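Local coordinates for protein D-alanyl transferase DltD (Enterococcus faecalis, PDB 6O93) that probably transfers D-alanine onto lipoteichoic acid at the cell membrane, as a member of the DltD family with an SGNH-hydrolase-like fold, at residues T82-I87 with Q277-Q282; D92-K97 with K286-L291; N96-F101 with E364-P369; Y128-N133 with E162-L167; K158-T163 with D179-N184. One frame throughout, in Å; residues are numbered along the deposited sequence.

Interaction 1: T82-I87 with Q277-Q282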
# COMPACT_ATOMS: atom_id res chain seq x y z
N THR A 82 4.95 6.15 -4.65
CA THR A 82 4.33 6.98 -3.62
C THR A 82 4.65 6.44 -2.23
O THR A 82 5.03 7.20 -1.33
CB THR A 82 2.82 7.03 -3.83
OG1 THR A 82 2.52 7.71 -5.05
CG2 THR A 82 2.14 7.75 -2.66
N GLN A 83 4.51 5.13 -2.04
CA GLN A 83 4.71 4.53 -0.72
C GLN A 83 6.16 4.61 -0.29
O GLN A 83 6.44 4.77 0.91
CB GLN A 83 4.23 3.08 -0.73
CG GLN A 83 2.74 2.92 -0.99
CD GLN A 83 1.88 3.41 0.16
OE1 GLN A 83 2.35 4.11 1.05
NE2 GLN A 83 0.60 3.03 0.15
N ALA A 84 7.10 4.50 -1.23
CA ALA A 84 8.51 4.61 -0.87
C ALA A 84 8.81 5.95 -0.21
O ALA A 84 9.60 6.03 0.74
CB ALA A 84 9.39 4.42 -2.11
N MET A 85 8.17 7.02 -0.68
CA MET A 85 8.37 8.33 -0.07
C MET A 85 7.61 8.46 1.24
O MET A 85 8.09 9.13 2.17
CB MET A 85 7.93 9.43 -1.04
CG MET A 85 8.32 10.84 -0.61
SD MET A 85 10.11 11.08 -0.49
CE MET A 85 10.60 10.86 -2.20
N VAL A 86 6.45 7.81 1.35
CA VAL A 86 5.74 7.75 2.63
C VAL A 86 6.62 7.08 3.68
O VAL A 86 6.74 7.57 4.81
CB VAL A 86 4.40 7.01 2.46
CG1 VAL A 86 3.76 6.74 3.82
CG2 VAL A 86 3.46 7.80 1.56
N ILE A 87 7.24 5.96 3.32
CA ILE A 87 8.10 5.24 4.25
C ILE A 87 9.30 6.09 4.64
O ILE A 87 9.63 6.24 5.82
CB ILE A 87 8.54 3.90 3.65
CG1 ILE A 87 7.33 2.98 3.46
CG2 ILE A 87 9.59 3.24 4.52
CD1 ILE A 87 7.58 1.81 2.52
N GLN A 277 11.11 -1.91 -5.68
CA GLN A 277 12.45 -1.99 -5.11
C GLN A 277 12.76 -0.76 -4.27
O GLN A 277 13.42 -0.87 -3.22
CB GLN A 277 13.48 -2.16 -6.22
CG GLN A 277 14.92 -2.28 -5.73
CD GLN A 277 15.14 -3.51 -4.87
OE1 GLN A 277 14.24 -4.34 -4.71
NE2 GLN A 277 16.34 -3.65 -4.32
N ALA A 278 12.30 0.41 -4.70
CA ALA A 278 12.54 1.62 -3.93
C ALA A 278 11.92 1.52 -2.54
O ALA A 278 12.53 1.91 -1.55
CB ALA A 278 11.99 2.84 -4.67
N ALA A 279 10.70 0.98 -2.46
CA ALA A 279 10.06 0.81 -1.16
C ALA A 279 10.80 -0.23 -0.32
O ALA A 279 10.92 -0.07 0.90
CB ALA A 279 8.60 0.40 -1.35
N LEU A 280 11.30 -1.29 -0.96
CA LEU A 280 12.03 -2.32 -0.23
C LEU A 280 13.32 -1.77 0.37
O LEU A 280 13.67 -2.09 1.51
CB LEU A 280 12.33 -3.50 -1.15
CG LEU A 280 11.11 -4.29 -1.65
CD1 LEU A 280 11.55 -5.34 -2.66
CD2 LEU A 280 10.37 -4.94 -0.49
N GLU A 281 14.05 -0.95 -0.39
CA GLU A 281 15.29 -0.38 0.14
C GLU A 281 15.01 0.53 1.33
O GLU A 281 15.76 0.52 2.31
CB GLU A 281 16.03 0.39 -0.96
CG GLU A 281 17.26 1.14 -0.45
CD GLU A 281 18.23 1.53 -1.56
OE1 GLU A 281 18.07 1.05 -2.70
OE2 GLU A 281 19.16 2.32 -1.28
N GLN A 282 13.93 1.32 1.27
CA GLN A 282 13.59 2.19 2.39
C GLN A 282 13.25 1.37 3.63
O GLN A 282 13.63 1.74 4.75
CB GLN A 282 12.42 3.10 2.02
CG GLN A 282 12.73 4.09 0.90
CD GLN A 282 13.83 5.07 1.26
OE1 GLN A 282 13.92 5.53 2.40
NE2 GLN A 282 14.68 5.37 0.29
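Van der Waals packing carries the contact between 82-87 and 277-282, and at its centre the helices meet almost backbone to backbone. Their local axes approach to 8.1 Å and run nearly parallel, 14° apart. Ala84 sits where they are closest, its CA 4.1 Å from the CA of Ala279. The methyl carbon of Ala84 drops onto the peptide between Ala278 and Ala279, with CB 3.7 Å from Ala279 N; the CB atoms of both alanines lie beside it, that of Ala278 at 4.0 Å.

Larger side chains close the C-terminal end of the interface. Ile87 has CG1 anti to its own carbonyl carbon (chi1 -65°), so its branches divide the work: CG2 meets Gln282 CB at 3.8 Å in an oblique crossing, while CD1 reaches CB of Ala279 at 4.2 Å.

The polar groups contribute contact without bonding across the pair. Gln282 bends at chi2 (-62°) and lays its CG 3.7 Å from Ala84 O, while its OE1 is hydrogen-bonded to His88, one residue beyond the first segment. With every touching residue buried and alanine on both sides, the chemistry implies a close, mostly apolar helix-helix seam in the core, with Gln282 OE1 satisfied by His88.

Interaction 2: D92-K97 with K286-L291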
# COMPACT_ATOMS: atom_id res chain seq x y z
N ASP A 92 12.99 7.79 11.64
CA ASP A 92 13.19 6.88 12.76
C ASP A 92 11.88 6.43 13.39
O ASP A 92 11.90 5.53 14.23
CB ASP A 92 14.08 7.54 13.81
CG ASP A 92 15.49 7.77 13.32
OD1 ASP A 92 15.99 6.94 12.53
OD2 ASP A 92 16.11 8.78 13.72
N ALA A 93 10.75 7.03 13.01
CA ALA A 93 9.47 6.60 13.57
C ALA A 93 9.19 5.14 13.26
O ALA A 93 8.63 4.41 14.09
CB ALA A 93 8.34 7.48 13.03
N ILE A 94 9.57 4.68 12.06
CA ILE A 94 9.33 3.30 11.65
C ILE A 94 10.53 2.39 11.91
O ILE A 94 10.42 1.17 11.74
CB ILE A 94 8.94 3.23 10.16
CG1 ILE A 94 8.33 1.86 9.82
CG2 ILE A 94 10.16 3.50 9.27
CD1 ILE A 94 7.73 1.79 8.44
N ALA A 95 11.66 2.95 12.35
CA ALA A 95 12.87 2.15 12.52
C ALA A 95 12.65 1.04 13.54
O ALA A 95 12.11 1.26 14.63
CB ALA A 95 14.02 3.05 12.97
N ASN A 96 13.07 -0.18 13.17
CA ASN A 96 13.04 -1.35 14.05
C ASN A 96 11.63 -1.80 14.39
O ASN A 96 11.44 -2.55 15.36
CB ASN A 96 13.83 -1.08 15.34
CG ASN A 96 15.21 -0.53 15.07
OD1 ASN A 96 15.57 0.54 15.58
ND2 ASN A 96 15.99 -1.24 14.27
N LYS A 97 10.63 -1.37 13.64
CA LYS A 97 9.24 -1.70 13.92
C LYS A 97 8.71 -2.66 12.86
O LYS A 97 9.45 -3.16 12.01
CB LYS A 97 8.42 -0.41 14.01
CG LYS A 97 8.91 0.52 15.11
CD LYS A 97 7.86 1.53 15.53
CE LYS A 97 8.34 2.32 16.74
NZ LYS A 97 9.65 2.99 16.49
N LYS A 286 15.79 1.03 7.37
CA LYS A 286 15.32 1.31 8.72
C LYS A 286 15.03 0.03 9.50
O LYS A 286 14.37 0.08 10.55
CB LYS A 286 14.08 2.20 8.67
CG LYS A 286 14.32 3.58 8.06
CD LYS A 286 15.30 4.40 8.89
CE LYS A 286 15.62 5.73 8.23
NZ LYS A 286 16.73 6.44 8.93
N ASN A 287 15.52 -1.11 9.02
CA ASN A 287 15.39 -2.38 9.74
C ASN A 287 13.93 -2.68 10.08
O ASN A 287 13.60 -3.08 11.20
CB ASN A 287 16.25 -2.37 11.01
CG ASN A 287 16.37 -3.74 11.65
OD1 ASN A 287 15.93 -3.94 12.79
ND2 ASN A 287 16.95 -4.68 10.93
N VAL A 288 13.05 -2.47 9.11
CA VAL A 288 11.62 -2.69 9.29
C VAL A 288 11.30 -4.14 8.96
O VAL A 288 11.63 -4.62 7.87
CB VAL A 288 10.80 -1.73 8.42
CG1 VAL A 288 9.31 -1.88 8.71
CG2 VAL A 288 11.25 -0.29 8.62
N ASP A 289 10.64 -4.82 9.89
CA ASP A 289 10.15 -6.17 9.66
C ASP A 289 8.78 -6.08 9.00
O ASP A 289 7.89 -5.40 9.51
CB ASP A 289 10.06 -6.93 10.99
CG ASP A 289 9.93 -8.43 10.81
OD1 ASP A 289 10.04 -8.92 9.66
OD2 ASP A 289 9.73 -9.13 11.82
N VAL A 290 8.62 -6.74 7.86
CA VAL A 290 7.48 -6.49 6.98
C VAL A 290 6.83 -7.81 6.60
O VAL A 290 7.51 -8.77 6.24
CB VAL A 290 7.89 -5.72 5.72
CG1 VAL A 290 6.67 -5.38 4.88
CG2 VAL A 290 8.66 -4.46 6.10
N LEU A 291 5.50 -7.84 6.66
CA LEU A 291 4.70 -8.93 6.10
C LEU A 291 4.10 -8.45 4.78
O LEU A 291 3.34 -7.47 4.76
CB LEU A 291 3.60 -9.36 7.07
CG LEU A 291 2.58 -10.36 6.51
CD1 LEU A 291 3.25 -11.68 6.12
CD2 LEU A 291 1.49 -10.60 7.53
O HOH W 1 12.39 -4.82 12.88
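Two neighbouring strands of the parallel alpha/beta sheet begin here: a type II beta turn from Ile94 to Lys97 leads into strand 98-102, and a Schellman motif with Asn287 as its C-prime residue ends helix 272-285 before strand 289-294. Lys286 has the greatest surface buried by the contact. Its carbonyl O receives Asn96 N at 2.9 Å, nearly along the C=O axis (171°), and the CA of Ala95 adds a CH···O contact to the same oxygen. The Lys286 side chain bends at chi2 (-64°), setting NZ 3.7 Å from Asp92 OD1, a long salt bridge towards solvent, where Asp92 is exposed.

Val288 fills the buried side. Its CG2 packs 3.8 Å from Ile94 CG1, the two side chains crossing at about a right angle, and Val35 of helix 29-36 touches Ile94 as well.

Asn96, at positive phi in the turn, supplies a side-chain bond besides its backbone one. Its ND2 meets Asn287 OD1 at 3.1 Å; the acceptor lies in the amide plane of Asn96, yet the donor stands above that of Asn287, the planes being 61° apart. Sheet pairing then starts with Asp289 N donating to Lys97 O at 2.9 Å, nearly along the carbonyl axis.

Interaction 3: N96-F101 with E364-P369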
# COMPACT_ATOMS: atom_id res chain seq x y z
N ASN A 96 13.07 -0.18 13.17
CA ASN A 96 13.04 -1.35 14.05
C ASN A 96 11.63 -1.80 14.39
O ASN A 96 11.44 -2.55 15.36
CB ASN A 96 13.83 -1.08 15.34
CG ASN A 96 15.21 -0.53 15.07
OD1 ASN A 96 15.57 0.54 15.58
ND2 ASN A 96 15.99 -1.24 14.27
N LYS A 97 10.63 -1.37 13.64
CA LYS A 97 9.24 -1.70 13.92
C LYS A 97 8.71 -2.66 12.86
O LYS A 97 9.45 -3.16 12.01
CB LYS A 97 8.42 -0.41 14.01
CG LYS A 97 8.91 0.52 15.11
CD LYS A 97 7.86 1.53 15.53
CE LYS A 97 8.34 2.32 16.74
NZ LYS A 97 9.65 2.99 16.49
N LYS A 98 7.41 -2.93 12.92
CA LYS A 98 6.76 -3.87 12.02
C LYS A 98 5.79 -3.13 11.11
O LYS A 98 5.18 -2.12 11.49
CB LYS A 98 6.02 -4.96 12.80
CG LYS A 98 6.94 -5.91 13.53
CD LYS A 98 6.18 -7.08 14.13
CE LYS A 98 7.13 -8.12 14.69
NZ LYS A 98 6.42 -9.20 15.43
N ALA A 99 5.65 -3.64 9.89
CA ALA A 99 4.75 -3.06 8.91
C ALA A 99 4.11 -4.17 8.08
O ALA A 99 4.59 -5.31 8.05
CB ALA A 99 5.48 -2.07 7.99
N VAL A 100 3.02 -3.81 7.41
CA VAL A 100 2.33 -4.71 6.49
C VAL A 100 2.25 -4.01 5.14
O VAL A 100 1.93 -2.82 5.06
CB VAL A 100 0.92 -5.07 7.01
CG1 VAL A 100 0.20 -5.96 6.02
CG2 VAL A 100 1.02 -5.75 8.37
N PHE A 101 2.56 -4.76 4.08
CA PHE A 101 2.61 -4.21 2.72
C PHE A 101 1.73 -5.08 1.84
O PHE A 101 2.04 -6.25 1.61
CB PHE A 101 4.04 -4.17 2.20
CG PHE A 101 4.23 -3.27 1.01
CD1 PHE A 101 3.82 -3.67 -0.25
CD2 PHE A 101 4.82 -2.02 1.15
CE1 PHE A 101 3.99 -2.84 -1.35
CE2 PHE A 101 4.99 -1.19 0.06
CZ PHE A 101 4.58 -1.60 -1.19
N GLU A 364 -0.34 -13.45 13.62
CA GLU A 364 0.78 -14.34 13.89
C GLU A 364 2.11 -13.62 13.68
O GLU A 364 3.06 -13.80 14.45
CB GLU A 364 0.70 -15.57 12.99
CG GLU A 364 -0.50 -16.48 13.27
CD GLU A 364 -0.61 -17.63 12.28
OE1 GLU A 364 0.20 -17.67 11.33
OE2 GLU A 364 -1.50 -18.48 12.45
N PHE A 365 2.19 -12.78 12.64
CA PHE A 365 3.40 -12.02 12.36
C PHE A 365 3.72 -11.05 13.49
O PHE A 365 4.88 -10.87 13.86
CB PHE A 365 3.23 -11.30 11.03
CG PHE A 365 4.21 -10.18 10.80
CD1 PHE A 365 5.54 -10.44 10.50
CD2 PHE A 365 3.79 -8.86 10.84
CE1 PHE A 365 6.43 -9.41 10.27
CE2 PHE A 365 4.68 -7.82 10.61
CZ PHE A 365 6.00 -8.10 10.33
N MET A 366 2.69 -10.43 14.07
CA MET A 366 2.91 -9.47 15.15
C MET A 366 3.39 -10.15 16.42
O MET A 366 4.06 -9.52 17.24
CB MET A 366 1.63 -8.69 15.42
CG MET A 366 1.23 -7.75 14.30
SD MET A 366 2.50 -6.53 13.91
CE MET A 366 2.62 -5.68 15.48
N LYS A 367 3.06 -11.43 16.60
CA LYS A 367 3.53 -12.18 17.75
C LYS A 367 4.91 -12.81 17.54
O LYS A 367 5.53 -13.25 18.51
CB LYS A 367 2.52 -13.28 18.11
CG LYS A 367 1.15 -12.75 18.48
CD LYS A 367 0.16 -13.87 18.74
CE LYS A 367 -1.21 -13.33 19.11
NZ LYS A 367 -2.20 -14.42 19.33
N GLN A 368 5.40 -12.85 16.30
CA GLN A 368 6.73 -13.38 16.06
C GLN A 368 7.75 -12.59 16.87
O GLN A 368 7.63 -11.36 16.99
CB GLN A 368 7.07 -13.32 14.57
CG GLN A 368 6.27 -14.29 13.70
CD GLN A 368 6.56 -14.15 12.21
OE1 GLN A 368 7.51 -13.47 11.81
NE2 GLN A 368 5.74 -14.78 11.39
N PRO A 369 8.77 -13.24 17.44
CA PRO A 369 9.73 -12.52 18.30
C PRO A 369 10.45 -11.39 17.58
O PRO A 369 10.74 -11.52 16.39
CB PRO A 369 10.72 -13.62 18.72
CG PRO A 369 10.00 -14.90 18.52
CD PRO A 369 9.10 -14.68 17.34
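A strand of the central parallel sheet of this alpha/beta fold meets the C-terminal end of helix 352-367, and a single side chain, Lys98, makes most of the join. The tight part lies against the sheet. Phe365, with CG anti to its backbone N (chi1 163°), points its ring at the strand and puts CE2 3.6 Å from Ala99 O, an oblique approach. Over one face of the ring passes Lys98, whose CD stands 4.3 Å from the ring centroid and 27° off the normal, a CH-pi contact. Met366 slides past the lysine in the opposite direction; bends at chi2 and chi3 fold its chain so that SD lies 3.7 Å from Lys98 CD. Thus the aliphatic shaft is flanked on adjacent sides by the ring and thioether, while Asp289 also touches Phe365.

Towards solvent, the packing gives way to polar contacts with the helix terminus, where Gln368 and Pro369 are exposed and poorly ordered. The extended Lys98 chain delivers its ammonium to backbone carbonyls at the helix end, which probably stabilises the charge and complements the negative end of the helix dipole. The bond to Met366 O is weak. Two are ordinary hydrogen bonds, each in the carbonyl plane on a lone pair: Lys98 NZ lies 2.9 Å from Gln368 O, less certain given the disorder, and 2.8 Å from Phe365 O, which also accepts Gln368 N.

Interaction 4: Y128-N133 with E162-L167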
# COMPACT_ATOMS: atom_id res chain seq x y z
N TYR A 128 10.40 17.34 -0.60
CA TYR A 128 11.33 18.40 -0.20
C TYR A 128 12.10 18.01 1.05
O TYR A 128 13.31 18.28 1.15
CB TYR A 128 10.57 19.71 0.03
CG TYR A 128 10.27 20.51 -1.23
CD1 TYR A 128 10.32 19.93 -2.49
CD2 TYR A 128 9.96 21.86 -1.14
CE1 TYR A 128 10.05 20.67 -3.63
CE2 TYR A 128 9.69 22.60 -2.27
CZ TYR A 128 9.74 22.01 -3.51
OH TYR A 128 9.47 22.76 -4.63
N GLN A 129 11.43 17.40 2.03
CA GLN A 129 12.12 16.94 3.23
C GLN A 129 13.22 15.96 2.88
O GLN A 129 14.33 16.03 3.43
CB GLN A 129 11.11 16.30 4.19
CG GLN A 129 11.72 15.81 5.49
CD GLN A 129 10.78 14.90 6.26
OE1 GLN A 129 10.09 14.07 5.67
NE2 GLN A 129 10.76 15.05 7.58
N TRP A 130 12.94 15.03 1.97
CA TRP A 130 13.94 14.04 1.57
C TRP A 130 15.19 14.72 1.00
O TRP A 130 16.32 14.36 1.37
CB TRP A 130 13.31 13.08 0.55
CG TRP A 130 14.28 12.36 -0.35
CD1 TRP A 130 15.30 11.53 0.02
CD2 TRP A 130 14.29 12.39 -1.79
NE1 TRP A 130 15.95 11.05 -1.09
CE2 TRP A 130 15.35 11.56 -2.21
CE3 TRP A 130 13.51 13.04 -2.75
CZ2 TRP A 130 15.65 11.37 -3.56
CZ3 TRP A 130 13.82 12.85 -4.09
CH2 TRP A 130 14.87 12.02 -4.48
N LEU A 131 15.00 15.71 0.13
CA LEU A 131 16.15 16.37 -0.48
C LEU A 131 16.87 17.30 0.50
O LEU A 131 18.09 17.43 0.44
CB LEU A 131 15.71 17.15 -1.72
CG LEU A 131 15.17 16.30 -2.86
CD1 LEU A 131 14.54 17.16 -3.93
CD2 LEU A 131 16.27 15.43 -3.45
N ALA A 132 16.13 17.93 1.41
CA ALA A 132 16.75 18.85 2.36
C ALA A 132 17.69 18.13 3.31
O ALA A 132 18.73 18.67 3.69
CB ALA A 132 15.67 19.60 3.14
N ASN A 133 17.34 16.90 3.71
CA ASN A 133 18.11 16.15 4.69
C ASN A 133 19.11 15.19 4.06
O ASN A 133 19.75 14.41 4.77
CB ASN A 133 17.17 15.38 5.61
CG ASN A 133 16.23 16.28 6.38
OD1 ASN A 133 16.59 17.40 6.74
ND2 ASN A 133 15.02 15.81 6.62
N GLU A 162 16.03 20.60 -11.42
CA GLU A 162 17.47 20.85 -11.44
C GLU A 162 18.18 20.06 -10.35
O GLU A 162 19.28 19.53 -10.58
CB GLU A 162 17.73 22.35 -11.28
CG GLU A 162 17.25 23.16 -12.48
CD GLU A 162 17.35 24.66 -12.26
OE1 GLU A 162 17.32 25.11 -11.09
OE2 GLU A 162 17.45 25.39 -13.27
N THR A 163 17.57 19.95 -9.17
CA THR A 163 18.17 19.16 -8.10
C THR A 163 18.20 17.68 -8.46
O THR A 163 19.21 17.00 -8.22
CB THR A 163 17.39 19.38 -6.80
OG1 THR A 163 17.40 20.78 -6.47
CG2 THR A 163 18.01 18.58 -5.66
N LEU A 164 17.11 17.16 -9.03
CA LEU A 164 17.08 15.75 -9.39
C LEU A 164 18.09 15.43 -10.48
O LEU A 164 18.61 14.30 -10.54
CB LEU A 164 15.67 15.35 -9.84
CG LEU A 164 14.58 15.51 -8.78
CD1 LEU A 164 13.24 15.07 -9.33
CD2 LEU A 164 14.92 14.74 -7.51
N ALA A 165 18.40 16.39 -11.35
CA ALA A 165 19.41 16.17 -12.37
C ALA A 165 20.78 15.95 -11.74
O ALA A 165 21.55 15.08 -12.18
CB ALA A 165 19.45 17.35 -13.34
N ASN A 166 21.11 16.73 -10.70
CA ASN A 166 22.40 16.56 -10.03
C ASN A 166 22.47 15.21 -9.32
O ASN A 166 23.51 14.55 -9.35
CB ASN A 166 22.63 17.70 -9.04
CG ASN A 166 22.72 19.05 -9.72
OD1 ASN A 166 22.99 19.14 -10.92
ND2 ASN A 166 22.50 20.11 -8.96
N LEU A 167 21.37 14.78 -8.69
CA LEU A 167 21.36 13.48 -8.04
C LEU A 167 21.69 12.37 -9.03
O LEU A 167 22.51 11.49 -8.74
CB LEU A 167 19.99 13.23 -7.40
CG LEU A 167 19.88 13.50 -5.90
CD1 LEU A 167 20.04 14.99 -5.59
CD2 LEU A 167 18.56 12.98 -5.37
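Trp130 and Leu131, consecutive residues near the end of helix 124-132, reach with their side-chain ends a patch formed by Thr163, Leu164 and Leu167 on helix 158-168. The local helix axes are 12.1 Å apart at closest approach and cross at 49°, so the contact is bridged by side-chain ends and not by close backbones.

Trp130 has CG anti to its backbone N (chi1 157°), which sends the six-membered part of the indole across the gap. Leu167 comes tip to tip with it, CD2 lying 3.8 Å from Trp130 CZ2. Leu164 instead crosses the indole at about a right angle, and its CD2 reaches Trp130 CZ3 at 4.1 Å. Both methyls approach the ring obliquely. The polar edge of the indole is used elsewhere, as NE1 donates to Asp141 of helix 139-148.

Leu131 differs, with CG anti to the carbonyl carbon (chi1 -64°). Its CD2 sits 3.6 Å above one face of the Trp130 ring, offset toward the rim, and also touches Leu167 CD2 at 3.9 Å in an oblique crossing; the two adjacent side chains therefore form one apolar surface. Its CD1 branch meets Thr163 CG2 tip to tip at 4.1 Å. That methyl is anti to the threonine's backbone N, while OG1 turns back to the carbonyl of Val159.

All five touching residues are buried, and Leu148 and Ala145 of helix 139-148 close in on the same cluster. The arrangement is typical of the hydrophobic core of a small helical bundle, here in the helical region inserted between strands of the sheet.

Interaction 5: K158-T163 with D179-N184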
# COMPACT_ATOMS: atom_id res chain seq x y z
N LYS A 158 10.86 23.59 -11.33
CA LYS A 158 12.15 23.73 -12.00
C LYS A 158 13.31 23.50 -11.04
O LYS A 158 14.27 22.80 -11.38
CB LYS A 158 12.25 25.11 -12.65
CG LYS A 158 11.17 25.39 -13.68
CD LYS A 158 11.19 24.37 -14.82
CE LYS A 158 10.17 24.72 -15.90
NZ LYS A 158 10.27 23.80 -17.07
N VAL A 159 13.26 24.10 -9.85
CA VAL A 159 14.33 23.89 -8.88
C VAL A 159 14.43 22.42 -8.52
O VAL A 159 15.53 21.85 -8.43
CB VAL A 159 14.11 24.76 -7.63
CG1 VAL A 159 15.15 24.44 -6.56
CG2 VAL A 159 14.17 26.24 -8.00
N LEU A 160 13.29 21.76 -8.32
CA LEU A 160 13.29 20.33 -8.06
C LEU A 160 13.92 19.57 -9.22
O LEU A 160 14.79 18.72 -9.02
CB LEU A 160 11.86 19.85 -7.82
CG LEU A 160 11.67 18.36 -7.51
CD1 LEU A 160 12.56 17.93 -6.36
CD2 LEU A 160 10.22 18.07 -7.19
N MET A 161 13.50 19.87 -10.45
CA MET A 161 14.05 19.19 -11.62
C MET A 161 15.56 19.38 -11.70
O MET A 161 16.30 18.44 -12.01
CB MET A 161 13.38 19.69 -12.89
CG MET A 161 11.96 19.18 -13.09
SD MET A 161 11.91 17.40 -13.41
CE MET A 161 12.57 17.33 -15.07
N GLU A 162 16.03 20.60 -11.42
CA GLU A 162 17.47 20.85 -11.44
C GLU A 162 18.18 20.06 -10.35
O GLU A 162 19.28 19.53 -10.58
CB GLU A 162 17.73 22.35 -11.28
CG GLU A 162 17.25 23.16 -12.48
CD GLU A 162 17.35 24.66 -12.26
OE1 GLU A 162 17.32 25.11 -11.09
OE2 GLU A 162 17.45 25.39 -13.27
N THR A 163 17.57 19.95 -9.17
CA THR A 163 18.17 19.16 -8.10
C THR A 163 18.20 17.68 -8.46
O THR A 163 19.21 17.00 -8.22
CB THR A 163 17.39 19.38 -6.80
OG1 THR A 163 17.40 20.78 -6.47
CG2 THR A 163 18.01 18.58 -5.66
N ASP A 179 18.78 25.05 0.48
CA ASP A 179 18.20 26.23 1.11
C ASP A 179 16.79 26.49 0.60
O ASP A 179 15.89 26.85 1.37
CB ASP A 179 19.08 27.46 0.86
CG ASP A 179 20.43 27.37 1.54
OD1 ASP A 179 20.62 26.48 2.40
OD2 ASP A 179 21.31 28.19 1.21
N TYR A 180 16.57 26.30 -0.70
CA TYR A 180 15.24 26.52 -1.27
C TYR A 180 14.22 25.58 -0.66
O TYR A 180 13.13 26.00 -0.25
CB TYR A 180 15.29 26.34 -2.79
CG TYR A 180 13.93 26.32 -3.44
CD1 TYR A 180 13.27 27.50 -3.74
CD2 TYR A 180 13.30 25.12 -3.74
CE1 TYR A 180 12.02 27.49 -4.33
CE2 TYR A 180 12.05 25.10 -4.33
CZ TYR A 180 11.41 26.29 -4.63
OH TYR A 180 10.17 26.28 -5.22
N PHE A 181 14.55 24.28 -0.58
CA PHE A 181 13.63 23.33 0.03
C PHE A 181 13.35 23.68 1.48
O PHE A 181 12.21 23.58 1.95
CB PHE A 181 14.19 21.91 -0.09
CG PHE A 181 14.45 21.48 -1.50
CD1 PHE A 181 13.47 21.62 -2.47
CD2 PHE A 181 15.67 20.94 -1.87
CE1 PHE A 181 13.69 21.23 -3.78
CE2 PHE A 181 15.90 20.55 -3.18
CZ PHE A 181 14.91 20.69 -4.13
N ILE A 182 14.38 24.13 2.21
CA ILE A 182 14.21 24.48 3.61
C ILE A 182 13.26 25.67 3.75
O ILE A 182 12.40 25.70 4.64
CB ILE A 182 15.57 24.76 4.26
CG1 ILE A 182 16.37 23.46 4.37
CG2 ILE A 182 15.40 25.41 5.63
CD1 ILE A 182 17.81 23.65 4.79
N MET A 183 13.39 26.65 2.86
CA MET A 183 12.47 27.79 2.87
C MET A 183 11.03 27.33 2.70
O MET A 183 10.13 27.78 3.42
CB MET A 183 12.84 28.78 1.77
CG MET A 183 14.10 29.56 2.02
SD MET A 183 14.34 30.80 0.74
CE MET A 183 16.01 31.34 1.13
N ASN A 184 10.79 26.46 1.72
CA ASN A 184 9.42 26.01 1.46
C ASN A 184 8.92 25.10 2.57
O ASN A 184 7.73 25.13 2.91
CB ASN A 184 9.36 25.29 0.11
CG ASN A 184 9.30 26.26 -1.06
OD1 ASN A 184 8.23 26.58 -1.55
ND2 ASN A 184 10.46 26.73 -1.49
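Val159 lies over one face of the Tyr180 ring, with CB 4.2 Å from the ring centroid and 22° off its normal, a CH-pi contact. The CG1 branch, anti to the backbone N, comes closer still to the ring's near side, at 3.4 Å from Tyr180 CD2. Asn184 occupies the opposite face: its ND2 stands 3.2 Å above the plane near the rim, held there by a hydrogen bond of 3.0 Å to Tyr180 O that is almost straight (175°). The tyrosine ring is thus sandwiched between a residue of the other helix and one from the next turn of its own.

Phe181 reaches deeper. With CG anti to the carbonyl carbon, it meets Thr163 tip to tip, CZ being 3.4 Å from Thr163 OG1, while CB of that threonine lies at the ring's edge, in plane. The hydroxyl's hydrogen bond to Val159 O fixes the threonine's chi1; the same carbonyl also takes the helical N-H of Thr163. Leu160 CD1 adds an oblique contact with Phe181 CZ at 4.3 Å, and Leu131 of helix 124-132 packs on the same phenylalanine.

An oblique antiparallel crossing, 140° between the local axes, with aromatic side chains filling the gap, is typical of a helical hairpin, here formed by the consecutive helices 158-168 and 175-195.

Overall arrangement
From the N terminus, helix 80-90 opens interaction 1, the turn after it opens interaction 2, and strand 98-102 opens interaction 3. These close on helix 272-285, strand 289-294 and helix 352-367 respectively; the loop of interaction 1 crosses the other two, which set out from the same stretch. Interactions 2 and 3 share Asn96 and Lys97 and bring neighbouring strands of the sheet together with the helix packed on it. Interactions 4 and 5 lie within all three loops: 128-133 closes on 162-167, and the overlapping 158-163 closes on 179-184, both using helix 158-168. This helical region touches the core where Met85 CE meets Trp130 CE3 at 3.7 Å, linking interactions 1 and 4.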